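Long-range contacts in AncCDT-1 (Synthetic construct, PDB 5T0W), which binds arginine as a periplasmic-type amino acid-binding protein, probably serves solute transport, and represents an ancestral precursor of cyclohexadienyl dehydratase: residues Val27-Asp32 / Val64-Thr69; Lys34-Lys39 / Gly47-Leu52; Asp51-Leu56 / Ile85-Met90; Pro76-Gly81 / Ala212-Asp217. One frame throughout, in Å; residues are numbered along the deposited sequence.

Contact 1: Val27-Asp32 / Val64-Thr69. With ARG (arginine), chain E.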
loop_
_atom_site.group_PDB
_atom_site.type_symbol
_atom_site.label_atom_id
_atom_site.label_comp_id
_atom_site.label_asym_id
_atom_site.label_seq_id
_atom_site.Cartn_x
_atom_site.Cartn_y
_atom_site.Cartn_z
ATOM N N VAL A 27 8.549 -9.769 7.810
ATOM C CA VAL A 27 7.949 -8.654 7.091
ATOM C C VAL A 27 6.444 -8.680 7.169
ATOM O O VAL A 27 5.800 -9.528 6.551
ATOM C CB VAL A 27 8.360 -8.671 5.604
ATOM C CG1 VAL A 27 7.684 -7.543 4.845
ATOM C CG2 VAL A 27 9.874 -8.582 5.483
ATOM N N GLY A 28 5.890 -7.718 7.888
ATOM C CA GLY A 28 4.446 -7.521 7.939
ATOM C C GLY A 28 3.893 -6.998 6.633
ATOM O O GLY A 28 4.347 -5.969 6.135
ATOM N N THR A 29 2.951 -7.736 6.045
ATOM C CA THR A 29 2.358 -7.340 4.760
ATOM C C THR A 29 0.840 -7.749 4.687
ATOM O O THR A 29 0.462 -8.709 5.341
ATOM C CB THR A 29 3.313 -7.742 3.587
ATOM O OG1 THR A 29 2.961 -7.049 2.386
ATOM C CG2 THR A 29 3.317 -9.236 3.327
ATOM N N ASP A 30 -0.022 -6.976 3.994
ATOM C CA ASP A 30 -1.444 -7.280 3.797
ATOM C C ASP A 30 -1.508 -7.690 2.347
ATOM O O ASP A 30 -1.592 -6.859 1.423
ATOM C CB ASP A 30 -2.378 -6.092 4.062
ATOM C CG ASP A 30 -3.760 -6.290 3.447
ATOM O OD1 ASP A 30 -3.882 -6.198 2.200
ATOM O OD2 ASP A 30 -4.722 -6.560 4.204
ATOM N N ALA A 31 -1.486 -8.998 2.152
ATOM C CA ALA A 31 -1.041 -9.579 0.896
ATOM C C ALA A 31 -2.120 -9.807 -0.227
ATOM O O ALA A 31 -2.002 -10.683 -1.123
ATOM C CB ALA A 31 -0.253 -10.829 1.227
ATOM N N ASP A 32 -3.165 -8.986 -0.184
ATOM C CA ASP A 32 -4.039 -8.816 -1.358
ATOM C C ASP A 32 -3.995 -7.369 -1.762
ATOM O O ASP A 32 -4.916 -6.611 -1.478
ATOM C CB ASP A 32 -5.490 -9.302 -1.183
ATOM C CG ASP A 32 -6.148 -9.651 -2.535
ATOM O OD1 ASP A 32 -5.588 -9.258 -3.594
ATOM O OD2 ASP A 32 -7.209 -10.350 -2.539
ATOM N N VAL A 64 13.782 -14.588 4.678
ATOM C CA VAL A 64 12.554 -13.793 4.796
ATOM C C VAL A 64 11.359 -14.624 5.243
ATOM O O VAL A 64 11.139 -15.714 4.736
ATOM C CB VAL A 64 12.086 -13.283 3.429
ATOM C CG1 VAL A 64 11.116 -12.153 3.630
ATOM C CG2 VAL A 64 13.254 -12.865 2.571
ATOM N N GLU A 65 10.569 -14.083 6.136
ATOM C CA GLU A 65 9.283 -14.641 6.454
ATOM C C GLU A 65 8.234 -13.539 6.360
ATOM O O GLU A 65 8.413 -12.461 6.923
ATOM C CB GLU A 65 9.318 -15.216 7.860
ATOM C CG GLU A 65 7.975 -15.734 8.373
ATOM C CD GLU A 65 8.060 -16.174 9.833
ATOM O OE1 GLU A 65 9.205 -16.317 10.337
ATOM O OE2 GLU A 65 6.987 -16.363 10.461
ATOM N N PHE A 66 7.145 -13.796 5.656
ATOM C CA PHE A 66 6.068 -12.819 5.509
ATOM C C PHE A 66 4.950 -13.120 6.491
ATOM O O PHE A 66 4.530 -14.280 6.657
ATOM C CB PHE A 66 5.552 -12.788 4.061
ATOM C CG PHE A 66 6.595 -12.359 3.060
ATOM C CD1 PHE A 66 6.965 -10.995 2.951
ATOM C CD2 PHE A 66 7.227 -13.278 2.240
ATOM C CE1 PHE A 66 7.946 -10.595 2.067
ATOM C CE2 PHE A 66 8.204 -12.869 1.334
ATOM C CZ PHE A 66 8.560 -11.529 1.254
ATOM N N VAL A 67 4.477 -12.078 7.152
ATOM C CA VAL A 67 3.469 -12.212 8.192
ATOM C C VAL A 67 2.192 -11.561 7.699
ATOM O O VAL A 67 2.058 -10.333 7.717
ATOM C CB VAL A 67 3.938 -11.566 9.514
ATOM C CG1 VAL A 67 2.845 -11.658 10.571
ATOM C CG2 VAL A 67 5.191 -12.252 10.006
ATOM N N PRO A 68 1.240 -12.382 7.229
ATOM C CA PRO A 68 0.036 -11.787 6.652
ATOM C C PRO A 68 -0.663 -11.040 7.772
ATOM O O PRO A 68 -0.718 -11.547 8.862
ATOM C CB PRO A 68 -0.770 -12.998 6.170
ATOM C CG PRO A 68 -0.260 -14.124 6.963
ATOM C CD PRO A 68 1.198 -13.851 7.174
ATOM N N THR A 69 -1.126 -9.820 7.488
ATOM C CA THR A 69 -1.718 -8.965 8.500
ATOM C C THR A 69 -2.810 -8.151 7.885
ATOM O O THR A 69 -2.689 -7.710 6.745
ATOM C CB THR A 69 -0.681 -8.016 9.068
ATOM O OG1 THR A 69 0.425 -8.777 9.588
ATOM C CG2 THR A 69 -1.277 -7.172 10.171
HETATM N N ARG E . -1.137 3.581 0.373
HETATM C CA ARG E . -2.369 3.498 1.170
HETATM C C ARG E . -1.994 3.649 2.595
HETATM O O ARG E . -2.888 3.906 3.402
HETATM C CB ARG E . -3.039 2.169 0.983
HETATM C CG ARG E . -2.197 1.049 1.523
HETATM C CD ARG E . -2.969 -0.268 1.562
HETATM N NE ARG E . -2.039 -1.382 1.482
HETATM C CZ ARG E . -2.392 -2.650 1.610
HETATM N NH1 ARG E . -1.476 -3.620 1.496
HETATM N NH2 ARG E . -3.663 -2.954 1.839
HETATM O OXT ARG E . -0.807 3.494 2.946
#
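V27 and F66 lie side by side on one face of the sheet and point the same way, with V27 CB 3.8 Å from F66 CD1. The ring reaches this place because its CG stands anti to the carbonyl carbon (chi1 -63°), and V27 CG1 rests against the same CD1 and CE1 atoms. From further along the strand T29 CG2 approaches F66 CD1 obliquely at 4.1 Å, while V64 CG1 covers one face of the ring, displaced toward the rim. Beneath these side chains runs a parallel ladder in which V27, G28 and T29 lie across from F66, V67 and P68. V27 N donates to E65 O (2.8 Å), V67 N to V27 O, T29 N to V67 O and, with a more bent bond, T69 N to T29 O (2.9 Å). Strands 24-29 and 63-68 are neighbours in a three-stranded parallel sheet of the solute-binding fold, joined by a beta-alpha-beta crossover through helix 48-60, against whose I50 and A53 the F66 ring packs. V67 O is gripped twice: T29 N and T69 OG1 (2.9 Å) come from opposite faces of its carbonyl plane. Just past the strand end, D30 meets the bound arginine through two weak bonds, from NH1 to D30 O (3.2 Å) and from NH2 to D30 OD1 (3.3 Å). A second shell positions this residue: S88 OG bonds to D30 N, and W71 N weakly holds D30 OD2. T29 OG1 is engaged by M87 O and S37 OG.

Contact 2: Lys34-Lys39 / Gly47-Leu52; sequences KPFSFK and GFDIDL
F36 and D49 meet where a loop carrying a classic beta bulge, F36 and S37 facing Y33, closes over the start of helix 48-60, with G47 in the N-cap position. The two side chains cross at a slant, ring and carboxylate planes 44° apart. With CG anti to the carbonyl carbon (chi1 -80°), the D49 carboxylate lies beside F36, D49 OD2 coming within 3.6 Å of F36 CB. Further out along the same edge, F36 CE1 lies 4.2 Å from F48 CD2, while L52 CD1 lies over one face of the F48 ring. Two loop carbonyls take up N-H groups of the first helical turn. P35 O, following a cis peptide bond, accepts F48 N in its carbonyl plane at 3.1 Å, and F36 O accepts D49 N at 2.9 Å through a more bent bond. The tip of F38 also reaches the N-cap, F38 CE1 lying 3.8 Å from G47 CA, obliquely to the ring; K34 CG covers one face of this ring and P35 O sits at its edge. The D49 carboxylate has weak outside partners, Y106 OH at OD1 and, at OD2, the N of G89, a residue of the arginine pocket. One residue further along the helix, the methylene of S37 packs on the tip of I50, with S37 CB 3.8 Å from I50 CD1.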
loop_
_atom_site.group_PDB
_atom_site.type_symbol
_atom_site.label_atom_id
_atom_site.label_comp_id
_atom_site.label_asym_id
_atom_site.label_seq_id
_atom_site.Cartn_x
_atom_site.Cartn_y
_atom_site.Cartn_z
ATOM N N LYS A 34 -2.235 -5.973 -5.086
ATOM C CA LYS A 34 -1.440 -5.998 -6.304
ATOM C C LYS A 34 -1.304 -4.602 -6.761
ATOM O O LYS A 34 -2.229 -3.845 -6.634
ATOM C CB LYS A 34 -2.134 -6.775 -7.406
ATOM C CG LYS A 34 -2.134 -8.267 -7.202
ATOM C CD LYS A 34 -3.200 -9.037 -8.012
ATOM C CE LYS A 34 -4.506 -9.310 -7.255
ATOM N NZ LYS A 34 -5.507 -9.926 -8.198
ATOM N N PRO A 35 -0.149 -4.250 -7.306
ATOM C CA PRO A 35 1.035 -5.069 -7.516
ATOM C C PRO A 35 2.101 -5.004 -6.377
ATOM O O PRO A 35 3.250 -5.377 -6.598
ATOM C CB PRO A 35 1.599 -4.478 -8.802
ATOM C CG PRO A 35 1.326 -3.026 -8.652
ATOM C CD PRO A 35 0.031 -2.909 -7.883
ATOM N N PHE A 36 1.725 -4.587 -5.174
ATOM C CA PHE A 36 2.703 -4.428 -4.092
ATOM C C PHE A 36 2.968 -5.724 -3.354
ATOM O O PHE A 36 4.125 -6.134 -3.222
ATOM C CB PHE A 36 2.245 -3.359 -3.118
ATOM C CG PHE A 36 2.310 -1.990 -3.675
ATOM C CD1 PHE A 36 3.500 -1.294 -3.656
ATOM C CD2 PHE A 36 1.191 -1.407 -4.254
ATOM C CE1 PHE A 36 3.596 -0.027 -4.198
ATOM C CE2 PHE A 36 1.263 -0.126 -4.796
ATOM C CZ PHE A 36 2.470 0.559 -4.759
ATOM N N SER A 37 1.910 -6.393 -2.896
ATOM C CA SER A 37 2.066 -7.736 -2.347
ATOM C C SER A 37 0.794 -8.559 -2.510
ATOM O O SER A 37 -0.315 -8.113 -2.170
ATOM C CB SER A 37 2.459 -7.691 -0.878
ATOM O OG SER A 37 1.458 -7.049 -0.151
ATOM N N PHE A 38 0.964 -9.766 -3.028
ATOM C CA PHE A 38 -0.161 -10.628 -3.297
ATOM C C PHE A 38 0.310 -12.064 -3.440
ATOM O O PHE A 38 1.490 -12.412 -3.208
ATOM C CB PHE A 38 -0.948 -10.133 -4.512
ATOM C CG PHE A 38 -0.129 -9.971 -5.746
ATOM C CD1 PHE A 38 0.689 -8.874 -5.901
ATOM C CD2 PHE A 38 -0.211 -10.914 -6.782
ATOM C CE1 PHE A 38 1.434 -8.715 -7.055
ATOM C CE2 PHE A 38 0.526 -10.761 -7.931
ATOM C CZ PHE A 38 1.365 -9.661 -8.064
ATOM N N LYS A 39 -0.666 -12.917 -3.687
ATOM C CA LYS A 39 -0.407 -14.302 -4.004
ATOM C C LYS A 39 -0.457 -14.449 -5.499
ATOM O O LYS A 39 -1.320 -13.874 -6.153
ATOM C CB LYS A 39 -1.476 -15.187 -3.359
ATOM C CG LYS A 39 -1.624 -15.015 -1.847
ATOM C CD LYS A 39 -0.301 -14.893 -1.110
ATOM C CE LYS A 39 -0.480 -15.246 0.367
ATOM N NZ LYS A 39 -0.683 -16.708 0.590
ATOM N N GLY A 47 5.268 -9.610 -5.726
ATOM C CA GLY A 47 5.019 -8.178 -5.819
ATOM C C GLY A 47 6.272 -7.352 -5.611
ATOM O O GLY A 47 7.328 -7.874 -5.264
ATOM N N PHE A 48 6.114 -6.040 -5.772
ATOM C CA PHE A 48 7.181 -5.054 -5.585
ATOM C C PHE A 48 7.686 -5.076 -4.160
ATOM O O PHE A 48 8.882 -5.184 -3.929
ATOM C CB PHE A 48 6.610 -3.695 -5.923
ATOM C CG PHE A 48 7.616 -2.578 -5.984
ATOM C CD1 PHE A 48 8.671 -2.617 -6.845
ATOM C CD2 PHE A 48 7.440 -1.440 -5.208
ATOM C CE1 PHE A 48 9.566 -1.576 -6.912
ATOM C CE2 PHE A 48 8.323 -0.380 -5.291
ATOM C CZ PHE A 48 9.388 -0.455 -6.142
ATOM N N ASP A 49 6.775 -5.018 -3.192
ATOM C CA ASP A 49 7.179 -5.037 -1.794
ATOM C C ASP A 49 7.849 -6.354 -1.425
ATOM O O ASP A 49 8.710 -6.405 -0.548
ATOM C CB ASP A 49 5.980 -4.819 -0.875
ATOM C CG ASP A 49 5.589 -3.380 -0.747
ATOM O OD1 ASP A 49 6.405 -2.491 -1.077
ATOM O OD2 ASP A 49 4.463 -3.148 -0.241
ATOM N N ILE A 50 7.440 -7.429 -2.091
ATOM C CA ILE A 50 7.970 -8.765 -1.813
ATOM C C ILE A 50 9.388 -8.832 -2.327
ATOM O O ILE A 50 10.295 -9.217 -1.593
ATOM C CB ILE A 50 7.096 -9.841 -2.459
ATOM C CG1 ILE A 50 5.662 -9.755 -1.900
ATOM C CG2 ILE A 50 7.665 -11.222 -2.233
ATOM C CD1 ILE A 50 5.560 -9.785 -0.387
ATOM N N ASP A 51 9.605 -8.397 -3.555
ATOM C CA ASP A 51 10.961 -8.397 -4.100
ATOM C C ASP A 51 11.900 -7.519 -3.283
ATOM O O ASP A 51 13.038 -7.880 -3.008
ATOM C CB ASP A 51 10.959 -7.933 -5.552
ATOM C CG ASP A 51 10.351 -8.955 -6.498
ATOM O OD1 ASP A 51 9.936 -10.043 -6.044
ATOM O OD2 ASP A 51 10.276 -8.645 -7.706
ATOM N N LEU A 52 11.412 -6.355 -2.889
ATOM C CA LEU A 52 12.196 -5.473 -2.053
ATOM C C LEU A 52 12.508 -6.154 -0.731
ATOM O O LEU A 52 13.668 -6.174 -0.314
ATOM C CB LEU A 52 11.458 -4.154 -1.842
ATOM C CG LEU A 52 11.565 -3.208 -3.062
ATOM C CD1 LEU A 52 10.767 -1.910 -2.974
ATOM C CD2 LEU A 52 12.999 -2.913 -3.494
#

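Contact 3: Asp51-Leu56 / Ile85-Met90. With ARG (arginine), chain E.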
loop_
_atom_site.group_PDB
_atom_site.type_symbol
_atom_site.label_atom_id
_atom_site.label_comp_id
_atom_site.label_asym_id
_atom_site.label_seq_id
_atom_site.Cartn_x
_atom_site.Cartn_y
_atom_site.Cartn_z
ATOM N N ASP A 51 9.605 -8.397 -3.555
ATOM C CA ASP A 51 10.961 -8.397 -4.100
ATOM C C ASP A 51 11.900 -7.519 -3.283
ATOM O O ASP A 51 13.038 -7.880 -3.008
ATOM C CB ASP A 51 10.959 -7.933 -5.552
ATOM C CG ASP A 51 10.351 -8.955 -6.498
ATOM O OD1 ASP A 51 9.936 -10.043 -6.044
ATOM O OD2 ASP A 51 10.276 -8.645 -7.706
ATOM N N LEU A 52 11.412 -6.355 -2.889
ATOM C CA LEU A 52 12.196 -5.473 -2.053
ATOM C C LEU A 52 12.508 -6.154 -0.731
ATOM O O LEU A 52 13.668 -6.174 -0.314
ATOM C CB LEU A 52 11.458 -4.154 -1.842
ATOM C CG LEU A 52 11.565 -3.208 -3.062
ATOM C CD1 LEU A 52 10.767 -1.910 -2.974
ATOM C CD2 LEU A 52 12.999 -2.913 -3.494
ATOM N N ALA A 53 11.485 -6.709 -0.076
ATOM C CA ALA A 53 11.692 -7.477 1.149
ATOM C C ALA A 53 12.793 -8.520 0.968
ATOM O O ALA A 53 13.684 -8.646 1.809
ATOM C CB ALA A 53 10.412 -8.147 1.584
ATOM N N LYS A 54 12.742 -9.247 -0.140
ATOM C CA LYS A 54 13.767 -10.236 -0.435
ATOM C C LYS A 54 15.128 -9.606 -0.519
ATOM O O LYS A 54 16.096 -10.162 0.008
ATOM C CB LYS A 54 13.481 -10.938 -1.746
ATOM C CG LYS A 54 12.321 -11.898 -1.634
ATOM C CD LYS A 54 12.148 -12.666 -2.925
ATOM C CE LYS A 54 11.060 -13.705 -2.739
ATOM N NZ LYS A 54 10.577 -14.131 -4.064
ATOM N N ALA A 55 15.221 -8.468 -1.203
ATOM C CA ALA A 55 16.511 -7.791 -1.387
ATOM C C ALA A 55 17.085 -7.386 -0.033
ATOM O O ALA A 55 18.280 -7.545 0.216
ATOM C CB ALA A 55 16.366 -6.566 -2.309
ATOM N N LEU A 56 16.232 -6.820 0.817
ATOM C CA LEU A 56 16.639 -6.410 2.159
ATOM C C LEU A 56 17.142 -7.601 2.985
ATOM O O LEU A 56 18.197 -7.534 3.616
ATOM C CB LEU A 56 15.465 -5.728 2.897
ATOM C CG LEU A 56 15.677 -5.420 4.378
ATOM C CD1 LEU A 56 16.962 -4.662 4.618
ATOM C CD2 LEU A 56 14.511 -4.597 4.901
ATOM N N ILE A 85 9.099 -5.175 10.320
ATOM C CA ILE A 85 9.026 -4.079 9.356
ATOM C C ILE A 85 7.794 -4.199 8.484
ATOM O O ILE A 85 7.426 -5.308 8.065
ATOM C CB ILE A 85 10.300 -4.046 8.474
ATOM C CG1 ILE A 85 10.289 -2.878 7.486
ATOM C CG2 ILE A 85 10.463 -5.346 7.685
ATOM C CD1 ILE A 85 11.661 -2.514 6.973
ATOM N N VAL A 86 7.154 -3.069 8.191
ATOM C CA VAL A 86 5.980 -3.049 7.284
ATOM C C VAL A 86 6.446 -2.769 5.845
ATOM O O VAL A 86 7.047 -1.753 5.594
ATOM C CB VAL A 86 4.977 -1.974 7.699
ATOM C CG1 VAL A 86 3.822 -1.926 6.742
ATOM C CG2 VAL A 86 4.485 -2.224 9.105
ATOM N N MET A 87 6.183 -3.684 4.928
ATOM C CA MET A 87 6.444 -3.451 3.516
ATOM C C MET A 87 5.169 -3.794 2.744
ATOM O O MET A 87 4.907 -4.955 2.428
ATOM C CB MET A 87 7.621 -4.290 3.030
ATOM C CG MET A 87 8.848 -4.221 3.935
ATOM S SD MET A 87 10.428 -4.910 3.366
ATOM C CE MET A 87 10.925 -4.034 1.880
ATOM N N SER A 88 4.305 -2.795 2.595
ATOM C CA SER A 88 2.898 -3.048 2.242
ATOM C C SER A 88 2.215 -1.838 1.644
ATOM O O SER A 88 1.070 -1.535 1.955
ATOM C CB SER A 88 2.097 -3.574 3.444
ATOM O OG SER A 88 1.000 -4.346 3.000
ATOM N N GLY A 89 2.944 -1.158 0.777
ATOM C CA GLY A 89 2.431 0.003 0.071
ATOM C C GLY A 89 2.001 1.122 0.983
ATOM O O GLY A 89 1.002 1.762 0.731
ATOM N N MET A 90 2.748 1.322 2.065
ATOM C CA MET A 90 2.342 2.251 3.081
ATOM C C MET A 90 2.759 3.700 2.827
ATOM O O MET A 90 3.924 4.035 2.750
ATOM C CB MET A 90 2.875 1.801 4.406
ATOM C CG MET A 90 2.331 2.615 5.540
ATOM S SD MET A 90 2.601 1.817 7.087
ATOM C CE MET A 90 1.981 3.080 8.173
HETATM N N ARG E . -1.137 3.581 0.373
HETATM C CA ARG E . -2.369 3.498 1.170
HETATM C C ARG E . -1.994 3.649 2.595
HETATM O O ARG E . -2.888 3.906 3.402
HETATM C CB ARG E . -3.039 2.169 0.983
HETATM C CG ARG E . -2.197 1.049 1.523
HETATM C CD ARG E . -2.969 -0.268 1.562
HETATM N NE ARG E . -2.039 -1.382 1.482
HETATM C CZ ARG E . -2.392 -2.650 1.610
HETATM N NH1 ARG E . -1.476 -3.620 1.496
HETATM N NH2 ARG E . -3.663 -2.954 1.839
HETATM O OXT ARG E . -0.807 3.494 2.946
#
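M87 is the main projection of this contact: its thioether runs across from segment 85-90 onto helix 48-60 and settles over the backbone where L52 passes into A53. The chain leaves extended and then bends at the sulfur (chi3 61°), which turns the terminal methyl along the helix surface. As a result M87 SD lies 3.7 Å from A53 CB, and M87 CE lies in the shallow hollow beside A53, 3.8 Å from L52 CB. The small alanine side chain leaves the sulfur close to the helix backbone. One turn on, L56 extends its CG anti to the backbone N (chi1 172°) and meets I85 tip to tip, with L56 CD2 4.1 Å from I85 CD1. The same CD2 flanks the sulfur of M87 more loosely, making L56 a second bump beside the thioether. V27 of the central strand and F211 of strand 207-213 also touch M87 and I85, and W227 packs on L56; the touching side chains are apolar and all five touching residues are buried. Beyond M87 the chain turns into the ligand loop. There the bound arginine donates from NE to S88 O (3.1 Å), from NH1 to S88 OG (3.0 Å) and from its alpha-amino N to G89 O (2.8 Å). A helix packed on a parallel sheet, with a ligand-binding loop following the strand, is characteristic of the periplasmic binding protein lobe, and S88, G89 and M90 are part of its arginine pocket.

Contact 4: Pro76-Gly81 / Ala212-Asp217; sequences PALQTG and AIRKGD
The last turn of helix 74-79 meets segment 212-217, with the CA atoms of Q79 and R214 5.8 Å apart, and the helix is closed by a Schellman motif with G81, at positive phi, as its C-prime residue. R214 carries the polar part. Its chain bends at chi3 (-76°) so that the guanidinium comes to the helix end and R214 NH1 donates to L78 O, 2.9 Å away and close to the guanidinium plane. G81 N bonds to the same carbonyl oxygen from the opposite face, which leaves L78 O gripped by two donors. The L78 side chain crosses R214 obliquely: L78 CD1 lies 3.9 Å from R214 NH1, while L78 CD2 rides on the strand backbone, 3.8 Å from I213 C, and touches A212 CB at 4.0 Å. Within the helix end, T80 OG1 and T80 N both bond to P76 O. F83 O gives NH1 a second acceptor, and T15 OG1 of helix 15-22 takes NH2. Around this joint V86 of strand 85-86 packs on both L78 and A212, V100 adds to the same side chains, and I213 turns to L220 and L221 of helix 218-233.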
loop_
_atom_site.group_PDB
_atom_site.type_symbol
_atom_site.label_atom_id
_atom_site.label_comp_id
_atom_site.label_asym_id
_atom_site.label_seq_id
_atom_site.Cartn_x
_atom_site.Cartn_y
_atom_site.Cartn_z
ATOM N N PRO A 76 -0.592 -1.428 14.771
ATOM C CA PRO A 76 -0.550 -2.088 16.096
ATOM C C PRO A 76 0.235 -3.402 16.109
ATOM O O PRO A 76 0.891 -3.723 17.108
ATOM C CB PRO A 76 -2.034 -2.336 16.408
ATOM C CG PRO A 76 -2.733 -1.208 15.715
ATOM C CD PRO A 76 -1.939 -0.917 14.453
ATOM N N ALA A 77 0.131 -4.179 15.031
ATOM C CA ALA A 77 0.849 -5.431 14.946
ATOM C C ALA A 77 2.352 -5.165 14.977
ATOM O O ALA A 77 3.100 -5.893 15.627
ATOM C CB ALA A 77 0.471 -6.179 13.689
ATOM N N LEU A 78 2.770 -4.098 14.306
ATOM C CA LEU A 78 4.163 -3.735 14.248
ATOM C C LEU A 78 4.628 -3.288 15.619
ATOM O O LEU A 78 5.631 -3.796 16.130
ATOM C CB LEU A 78 4.386 -2.593 13.256
ATOM C CG LEU A 78 5.775 -1.962 13.311
ATOM C CD1 LEU A 78 6.821 -2.982 12.925
ATOM C CD2 LEU A 78 5.844 -0.729 12.444
ATOM N N GLN A 79 3.871 -2.373 16.231
ATOM C CA GLN A 79 4.211 -1.845 17.555
ATOM C C GLN A 79 4.277 -2.911 18.645
ATOM O O GLN A 79 4.980 -2.716 19.634
ATOM C CB GLN A 79 3.225 -0.771 18.004
ATOM C CG GLN A 79 3.495 0.607 17.471
ATOM C CD GLN A 79 2.310 1.546 17.646
ATOM O OE1 GLN A 79 1.166 1.115 17.854
ATOM N NE2 GLN A 79 2.576 2.852 17.566
ATOM N N THR A 80 3.543 -4.010 18.499
ATOM C CA THR A 80 3.551 -5.080 19.521
ATOM C C THR A 80 4.431 -6.241 19.085
ATOM O O THR A 80 4.314 -7.329 19.606
ATOM C CB THR A 80 2.121 -5.596 19.836
ATOM O OG1 THR A 80 1.562 -6.190 18.657
ATOM C CG2 THR A 80 1.219 -4.441 20.305
ATOM N N GLY A 81 5.304 -6.002 18.126
ATOM C CA GLY A 81 6.326 -6.967 17.786
ATOM C C GLY A 81 5.887 -8.203 17.048
ATOM O O GLY A 81 6.524 -9.236 17.165
ATOM N N ALA A 212 7.784 0.950 7.320
ATOM C CA ALA A 212 7.627 1.384 8.724
ATOM C C ALA A 212 8.375 0.481 9.676
ATOM O O ALA A 212 8.383 -0.712 9.478
ATOM C CB ALA A 212 6.159 1.406 9.104
ATOM N N ILE A 213 8.975 1.063 10.707
ATOM C CA ILE A 213 9.500 0.288 11.813
ATOM C C ILE A 213 9.144 0.961 13.140
ATOM O O ILE A 213 8.840 2.161 13.170
ATOM C CB ILE A 213 11.022 0.117 11.747
ATOM C CG1 ILE A 213 11.718 1.456 11.956
ATOM C CG2 ILE A 213 11.446 -0.486 10.416
ATOM C CD1 ILE A 213 13.191 1.316 12.290
ATOM N N ARG A 214 9.226 0.211 14.231
ATOM C CA ARG A 214 9.016 0.785 15.550
ATOM C C ARG A 214 10.008 1.910 15.823
ATOM O O ARG A 214 11.162 1.851 15.384
ATOM C CB ARG A 214 9.197 -0.263 16.636
ATOM C CG ARG A 214 8.170 -1.338 16.637
ATOM C CD ARG A 214 8.452 -2.282 17.798
ATOM N NE ARG A 214 9.586 -3.191 17.557
ATOM C CZ ARG A 214 9.546 -4.276 16.783
ATOM N NH1 ARG A 214 8.438 -4.600 16.128
ATOM N NH2 ARG A 214 10.623 -5.031 16.643
ATOM N N LYS A 215 9.553 2.910 16.577
ATOM C CA LYS A 215 10.417 3.973 17.115
ATOM C C LYS A 215 11.524 3.373 17.999
ATOM O O LYS A 215 11.419 2.245 18.483
ATOM C CB LYS A 215 9.624 4.937 17.989
ATOM C CG LYS A 215 8.417 5.586 17.342
ATOM C CD LYS A 215 8.786 6.844 16.581
ATOM C CE LYS A 215 7.551 7.700 16.320
ATOM N NZ LYS A 215 7.944 9.043 15.826
ATOM N N GLY A 216 12.585 4.140 18.191
ATOM C CA GLY A 216 13.668 3.757 19.080
ATOM C C GLY A 216 14.565 2.656 18.553
ATOM O O GLY A 216 15.093 1.846 19.327
ATOM N N ASP A 217 14.794 2.653 17.243
ATOM C CA ASP A 217 15.618 1.622 16.609
ATOM C C ASP A 217 16.371 2.180 15.442
ATOM O O ASP A 217 16.262 1.669 14.324
ATOM C CB ASP A 217 14.743 0.470 16.150
ATOM C CG ASP A 217 15.497 -0.819 16.051
ATOM O OD1 ASP A 217 16.755 -0.813 15.881
ATOM O OD2 ASP A 217 14.811 -1.866 16.151
#

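In the fold
Contacts 1, 2 and 3 form a close group, their centres 8 to 10 Å apart, whereas contact 4 lies 14 to 21 Å from them. Contact 1 joins strands 24-29 and 63-68 of the parallel sheet, whose third strand, 85-86, belongs to contact 3. Helix 48-60 serves contact 2 with its first turn and contact 3 with the next, sharing D51 and L52. Along the chain contact 2 falls between the two segments of contact 1, contacts 1 and 3 interleave, and contact 4 brings back a much later strand, whose A212 O bonds to V86 N. Contacts 1 and 3 both end in loops that touch the bound arginine, which places the pocket next to the sheet and its helix.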